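Local atomic coordinates of mevalonate kinase (Staphylococcus aureus, PDB entry 2X7I), a protein that probably phosphorylates mevalonate with ATP to give phosphomevalonate, as a mevalonate kinase of the GHMP kinase family. Residues A[147-152]-A[164-169]. Residues are numbered along the deposited sequence; the frame is centred on the assembly and turned at random.
Sequences DTQTIV and AETLKT
The carboxamide of Q149 is the one flat group in this meeting, and neither of its faces carries an atom of 164-169: T166 OG1 meets it at NE2, from the CG side. OG1 of T166 stands 3.3 Å from NE2 of Q149 but 4.0 Å from CG of the same glutamine, so it meets the N-H that points away from OE1. The displacement of the hydroxyl oxygen from the carboxamide plane, about 0.7 Å, is small. NE2 donates to OG1 with an N-H...O angle of 162°; the bond is nearly straight but long, and has to be counted as weak.

Two torsions explain the delivery of the amide. CG of Q149 lies anti to the backbone nitrogen (chi1 174°), and a bend at chi2 (59°) then turns the terminal group so that the two side chains cross at roughly a right angle. On T166, OG1 sits beside the backbone nitrogen, anti to the carbonyl carbon, which sets the hydroxyl on the side facing Q149, while CG2 has no Q149 side-chain atom within 4.2 Å.

In the N-terminal part of this GHMP kinase fold, helix 145-153 leads into the antiparallel pair of strands 157-160 and 163-166, and the contact joins the helix to the second of these. E165 pairs by backbone hydrogen bonding with W158, while the Q149 side chain touches V157 on the first strand and I129 on helix 125-140. Burial is slight: 65 Å² summed over both sides, all of it from Q149 and T166. Elsewhere on the helix, T148 OG1 is hydrogen-bonded to E136 and D147 OD2 forms a salt bridge with K14.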
ATOM      1  N   ASP A 147       7.957   3.192   1.084  1.00 44.38           N
ATOM      2  CA  ASP A 147       6.965   2.678   0.134  1.00 44.42           C
ATOM      3  C   ASP A 147       7.641   2.375  -1.205  1.00 44.03           C
ATOM      4  O   ASP A 147       7.480   1.294  -1.745  1.00 44.47           O
ATOM      5  CB  ASP A 147       5.826   3.679  -0.106  1.00 44.95           C
ATOM      6  CG  ASP A 147       4.982   3.972   1.148  1.00 47.52           C
ATOM      7  OD1 ASP A 147       5.346   3.543   2.270  1.00 51.70           O
ATOM      8  OD2 ASP A 147       3.935   4.660   0.995  1.00 49.46           O
ATOM      9  N   THR A 148       8.420   3.316  -1.718  1.00 43.49           N
ATOM     10  CA  THR A 148       9.067   3.134  -3.008  1.00 43.94           C
ATOM     11  C   THR A 148      10.069   1.962  -2.999  1.00 44.62           C
ATOM     12  O   THR A 148      10.106   1.163  -3.930  1.00 44.52           O
ATOM     13  CB  THR A 148       9.780   4.418  -3.481  1.00 44.00           C
ATOM     14  OG1 THR A 148       8.861   5.517  -3.450  1.00 43.48           O
ATOM     15  CG2 THR A 148      10.317   4.245  -4.899  1.00 43.78           C
ATOM     16  N   GLN A 149      10.874   1.868  -1.953  1.00 45.08           N
ATOM     17  CA  GLN A 149      11.850   0.790  -1.856  1.00 46.62           C
ATOM     18  C   GLN A 149      11.169  -0.578  -1.700  1.00 46.60           C
ATOM     19  O   GLN A 149      11.569  -1.543  -2.341  1.00 47.87           O
ATOM     20  CB  GLN A 149      12.840   1.055  -0.714  1.00 47.10           C
ATOM     21  CG  GLN A 149      13.820  -0.089  -0.428  1.00 49.11           C
ATOM     22  CD  GLN A 149      14.702  -0.463  -1.615  1.00 52.32           C
ATOM     23  OE1 GLN A 149      14.763   0.257  -2.609  1.00 54.27           O
ATOM     24  NE2 GLN A 149      15.407  -1.599  -1.501  1.00 54.68           N
ATOM     25  N   THR A 150      10.133  -0.661  -0.872  1.00 45.91           N
ATOM     26  CA  THR A 150       9.399  -1.921  -0.705  1.00 45.67           C
ATOM     27  C   THR A 150       8.776  -2.352  -2.028  1.00 45.84           C
ATOM     28  O   THR A 150       8.908  -3.502  -2.432  1.00 47.07           O
ATOM     29  CB  THR A 150       8.294  -1.797   0.364  1.00 45.29           C
ATOM     30  OG1 THR A 150       8.868  -1.346   1.601  1.00 44.84           O
ATOM     31  CG2 THR A 150       7.594  -3.127   0.576  1.00 44.50           C
ATOM     32  N   ILE A 151       8.119  -1.417  -2.703  1.00 45.01           N
ATOM     33  CA  ILE A 151       7.470  -1.685  -3.984  1.00 45.41           C
ATOM     34  C   ILE A 151       8.459  -2.100  -5.085  1.00 46.34           C
ATOM     35  O   ILE A 151       8.278  -3.137  -5.712  1.00 48.05           O
ATOM     36  CB  ILE A 151       6.644  -0.465  -4.460  1.00 44.81           C
ATOM     37  CG1 ILE A 151       5.403  -0.294  -3.582  1.00 44.01           C
ATOM     38  CG2 ILE A 151       6.187  -0.638  -5.901  1.00 45.12           C
ATOM     39  CD1 ILE A 151       4.700   1.010  -3.824  1.00 44.48           C
ATOM     40  N   VAL A 152       9.500  -1.302  -5.303  1.00 45.99           N
ATOM     41  CA  VAL A 152      10.478  -1.565  -6.359  1.00 46.94           C
ATOM     42  C   VAL A 152      11.246  -2.870  -6.146  1.00 48.01           C
ATOM     43  O   VAL A 152      11.310  -3.710  -7.046  1.00 49.01           O
ATOM     44  CB  VAL A 152      11.469  -0.400  -6.510  1.00 46.65           C
ATOM     45  CG1 VAL A 152      12.598  -0.775  -7.449  1.00 47.71           C
ATOM     46  CG2 VAL A 152      10.741   0.816  -7.030  1.00 46.13           C
ATOM     47  N   ALA A 164      18.141   0.755   8.920  1.00 54.04           N
ATOM     48  CA  ALA A 164      17.078   0.192   8.069  1.00 53.06           C
ATOM     49  C   ALA A 164      17.642  -0.916   7.177  1.00 53.78           C
ATOM     50  O   ALA A 164      18.799  -0.856   6.766  1.00 55.03           O
ATOM     51  CB  ALA A 164      16.432   1.274   7.220  1.00 51.72           C
ATOM     52  N   GLU A 165      16.830  -1.935   6.901  1.00 53.44           N
ATOM     53  CA  GLU A 165      17.276  -3.084   6.104  1.00 54.71           C
ATOM     54  C   GLU A 165      16.189  -3.529   5.142  1.00 53.04           C
ATOM     55  O   GLU A 165      15.003  -3.296   5.374  1.00 51.17           O
ATOM     56  CB  GLU A 165      17.638  -4.274   6.998  1.00 56.36           C
ATOM     57  CG  GLU A 165      18.577  -3.966   8.162  1.00 60.62           C
ATOM     58  CD  GLU A 165      19.957  -3.504   7.724  1.00 66.12           C
ATOM     59  OE1 GLU A 165      20.627  -2.795   8.515  1.00 69.43           O
ATOM     60  OE2 GLU A 165      20.376  -3.856   6.595  1.00 69.35           O
ATOM     61  N   THR A 166      16.611  -4.180   4.065  1.00 53.71           N
ATOM     62  CA  THR A 166      15.697  -4.822   3.132  1.00 53.07           C
ATOM     63  C   THR A 166      15.821  -6.312   3.348  1.00 54.09           C
ATOM     64  O   THR A 166      16.910  -6.859   3.249  1.00 55.66           O
ATOM     65  CB  THR A 166      16.033  -4.465   1.679  1.00 53.39           C
ATOM     66  OG1 THR A 166      15.737  -3.082   1.456  1.00 51.84           O
ATOM     67  CG2 THR A 166      15.214  -5.320   0.710  1.00 52.99           C
ATOM     68  N   LEU A 167      14.713  -6.962   3.676  1.00 53.57           N
ATOM     69  CA  LEU A 167      14.743  -8.392   3.992  1.00 54.94           C
ATOM     70  C   LEU A 167      14.639  -9.225   2.710  1.00 55.74           C
ATOM     71  O   LEU A 167      14.547  -8.678   1.607  1.00 55.34           O
ATOM     72  CB  LEU A 167      13.608  -8.745   4.961  1.00 54.11           C
ATOM     73  CG  LEU A 167      13.475  -7.886   6.232  1.00 53.62           C
ATOM     74  CD1 LEU A 167      12.325  -8.378   7.104  1.00 51.58           C
ATOM     75  CD2 LEU A 167      14.775  -7.855   7.039  1.00 54.17           C
ATOM     76  N   LYS A 168      14.665 -10.545   2.856  1.00 57.13           N
ATOM     77  CA  LYS A 168      14.440 -11.443   1.727  1.00 58.49           C
ATOM     78  C   LYS A 168      12.944 -11.515   1.425  1.00 57.49           C
ATOM     79  O   LYS A 168      12.125 -11.116   2.256  1.00 56.09           O
ATOM     80  CB  LYS A 168      15.013 -12.830   2.030  1.00 60.71           C
ATOM     81  CG  LYS A 168      16.530 -12.831   2.084  1.00 62.36           C
ATOM     82  CD  LYS A 168      17.103 -13.870   3.053  1.00 65.15           C
ATOM     83  CE  LYS A 168      17.591 -15.108   2.349  1.00 67.90           C
ATOM     84  NZ  LYS A 168      18.329 -15.999   3.286  1.00 71.45           N
ATOM     85  N   THR A 169      12.596 -12.016   0.238  1.00 58.30           N
ATOM     86  CA  THR A 169      11.195 -12.091  -0.207  1.00 57.62           C
ATOM     87  C   THR A 169      10.270 -12.654   0.879  1.00 57.16           C
ATOM     88  O   THR A 169      10.632 -13.583   1.588  1.00 58.39           O
ATOM     89  CB  THR A 169      11.056 -12.954  -1.498  1.00 59.35           C
ATOM     90  OG1 THR A 169      11.573 -12.225  -2.615  1.00 59.62           O
ATOM     91  CG2 THR A 169       9.594 -13.302  -1.787  1.00 59.00           C
TER